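Local structure of sensor protein KdpD (Escherichia coli, 4Y2F) at residues D62-W67 with D80-V85. The protein is a sensor histidine kinase responding to potassium, whose GAF domain probably contributes to sensing or signal relay ahead of phosphotransfer. Residues are numbered along the deposited sequence; the frame is centred on the assembly and turned at random.
Sequences DAIAQW and DTLPGV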
loop_
_atom_site.group_PDB
_atom_site.type_symbol
_atom_site.label_atom_id
_atom_site.label_comp_id
_atom_site.label_asym_id
_atom_site.label_seq_id
_atom_site.Cartn_x
_atom_site.Cartn_y
_atom_site.Cartn_z
ATOM N N ASP A 62 -27.545 -3.984 -4.512
ATOM C CA ASP A 62 -26.604 -4.850 -5.217
ATOM C C ASP A 62 -26.202 -4.270 -6.562
ATOM O O ASP A 62 -25.045 -4.402 -6.979
ATOM C CB ASP A 62 -27.223 -6.228 -5.450
ATOM C CG ASP A 62 -27.510 -6.977 -4.166
ATOM O OD1 ASP A 62 -26.769 -6.788 -3.177
ATOM O OD2 ASP A 62 -28.478 -7.767 -4.151
ATOM N N ALA A 63 -27.139 -3.629 -7.261
ATOM C CA ALA A 63 -26.833 -3.125 -8.592
ATOM C C ALA A 63 -25.983 -1.864 -8.546
ATOM O O ALA A 63 -25.150 -1.656 -9.435
ATOM C CB ALA A 63 -28.126 -2.900 -9.382
ATOM N N ILE A 64 -26.156 -1.028 -7.520
ATOM C CA ILE A 64 -25.283 0.128 -7.352
ATOM C C ILE A 64 -23.883 -0.317 -6.939
ATOM O O ILE A 64 -22.878 0.238 -7.405
ATOM C CB ILE A 64 -25.906 1.149 -6.380
ATOM C CG1 ILE A 64 -27.280 1.594 -6.901
ATOM C CG2 ILE A 64 -24.978 2.336 -6.175
ATOM C CD1 ILE A 64 -27.218 2.300 -8.240
ATOM N N ALA A 65 -23.796 -1.354 -6.096
ATOM C CA ALA A 65 -22.495 -1.952 -5.807
ATOM C C ALA A 65 -21.831 -2.441 -7.089
ATOM O O ALA A 65 -20.650 -2.159 -7.340
ATOM C CB ALA A 65 -22.662 -3.091 -4.804
ATOM N N GLN A 66 -22.582 -3.160 -7.931
ATOM C CA GLN A 66 -22.024 -3.595 -9.207
ATOM C C GLN A 66 -21.579 -2.401 -10.050
ATOM O O GLN A 66 -20.528 -2.456 -10.704
ATOM C CB GLN A 66 -23.033 -4.463 -9.966
ATOM C CG GLN A 66 -22.445 -5.211 -11.165
ATOM C CD GLN A 66 -21.461 -6.301 -10.768
ATOM O OE1 GLN A 66 -21.747 -7.132 -9.901
ATOM N NE2 GLN A 66 -20.291 -6.302 -11.407
ATOM N N TRP A 67 -22.367 -1.317 -10.053
ATOM C CA TRP A 67 -21.998 -0.101 -10.784
ATOM C C TRP A 67 -20.669 0.458 -10.288
ATOM O O TRP A 67 -19.803 0.845 -11.086
ATOM C CB TRP A 67 -23.096 0.954 -10.628
ATOM C CG TRP A 67 -22.753 2.316 -11.233
ATOM C CD1 TRP A 67 -23.017 2.738 -12.506
ATOM C CD2 TRP A 67 -22.110 3.421 -10.576
ATOM N NE1 TRP A 67 -22.574 4.028 -12.685
ATOM C CE2 TRP A 67 -22.004 4.468 -11.519
ATOM C CE3 TRP A 67 -21.594 3.621 -9.290
ATOM C CZ2 TRP A 67 -21.411 5.694 -11.215
ATOM C CZ3 TRP A 67 -21.005 4.844 -8.991
ATOM C CH2 TRP A 67 -20.926 5.864 -9.946
ATOM N N ASP A 80 -22.295 11.657 -5.115
ATOM C CA ASP A 80 -23.560 12.106 -5.689
ATOM C C ASP A 80 -24.467 10.946 -6.100
ATOM O O ASP A 80 -25.551 11.195 -6.637
ATOM C CB ASP A 80 -23.304 13.045 -6.856
ATOM C CG ASP A 80 -22.722 14.379 -6.407
ATOM O OD1 ASP A 80 -23.042 14.821 -5.286
ATOM O OD2 ASP A 80 -21.958 14.993 -7.185
ATOM N N THR A 81 -24.072 9.698 -5.842
ATOM C CA THR A 81 -24.869 8.503 -6.123
ATOM C C THR A 81 -25.265 7.901 -4.774
ATOM O O THR A 81 -24.401 7.467 -4.006
ATOM C CB THR A 81 -24.006 7.486 -6.883
ATOM O OG1 THR A 81 -23.417 8.103 -8.031
ATOM C CG2 THR A 81 -24.851 6.302 -7.349
ATOM N N LEU A 82 -26.552 7.830 -4.492
ATOM C CA LEU A 82 -27.026 7.461 -3.165
ATOM C C LEU A 82 -26.326 8.273 -2.071
ATOM O O LEU A 82 -25.769 7.695 -1.126
ATOM C CB LEU A 82 -26.855 5.968 -2.918
ATOM C CG LEU A 82 -27.511 4.948 -3.835
ATOM C CD1 LEU A 82 -27.137 3.542 -3.379
ATOM C CD2 LEU A 82 -28.990 5.142 -3.820
ATOM N N PRO A 83 -26.362 9.605 -2.143
ATOM C CA PRO A 83 -25.695 10.422 -1.117
ATOM C C PRO A 83 -26.282 10.253 0.263
ATOM O O PRO A 83 -25.600 10.567 1.248
ATOM C CB PRO A 83 -25.897 11.860 -1.624
ATOM C CG PRO A 83 -27.093 11.794 -2.506
ATOM C CD PRO A 83 -26.969 10.452 -3.182
ATOM N N GLY A 84 -27.520 9.782 0.371
ATOM C CA GLY A 84 -28.208 9.754 1.639
ATOM C C GLY A 84 -28.151 8.452 2.403
ATOM O O GLY A 84 -28.725 8.371 3.491
ATOM N N VAL A 85 -27.506 7.416 1.872
ATOM C CA VAL A 85 -27.435 6.124 2.568
ATOM C C VAL A 85 -26.433 6.187 3.719
ATOM O O VAL A 85 -25.491 6.986 3.681
ATOM C CB VAL A 85 -27.152 4.944 1.615
ATOM C CG1 VAL A 85 -28.292 4.815 0.607
ATOM C CG2 VAL A 85 -25.824 5.109 0.902
#
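Ile64 and Thr81 are the pair whose CA atoms come nearest, 8.5 Å apart, where the first turns of helix 62-71 face the loop that joins strand 75-76 to strand 88-94; the gap is bridged by side chains, with no hydrogen bond across it. Ile64 carries most of the contact from the helix. Its CG2 lies anti to the backbone N (CG1 at chi1 -58°) and meets two loop side chains, Leu82 CD1 alongside at 3.7 Å and, more loosely, Thr81 CG2 at 4.1 Å. Leu82 answers with CD1, which also lies 4.0 Å from Ile64 CG1 and about as close to CB, so the isoleucine branch point rests against one branch of the leucine. One helical turn on, Trp67 swings its indole out anti to its own N (chi1 174°), and the far corner of the six-membered ring, CH2, comes within 3.9 Å of Thr81 OG1; the hydroxyl approaches the ring obliquely. Thr81 thus splits its two branches, methyl to Ile64 and oxygen to Trp67. In this GAF domain, built on a five-stranded antiparallel sheet, the contact lies at the surface, near strand 75-76, outermost within the chain: Ala75 of that strand is touched by Ile64, Trp67 and Thr81 alike. The loop turns sharply beyond Thr81, Leu82 to Val85 forming a type I turn with a weak hydrogen bond from Val85 N to Leu82 O (3.5 Å). At the start of the helix, Asp61 OD2 accepts a hydrogen bond from Ile64 N.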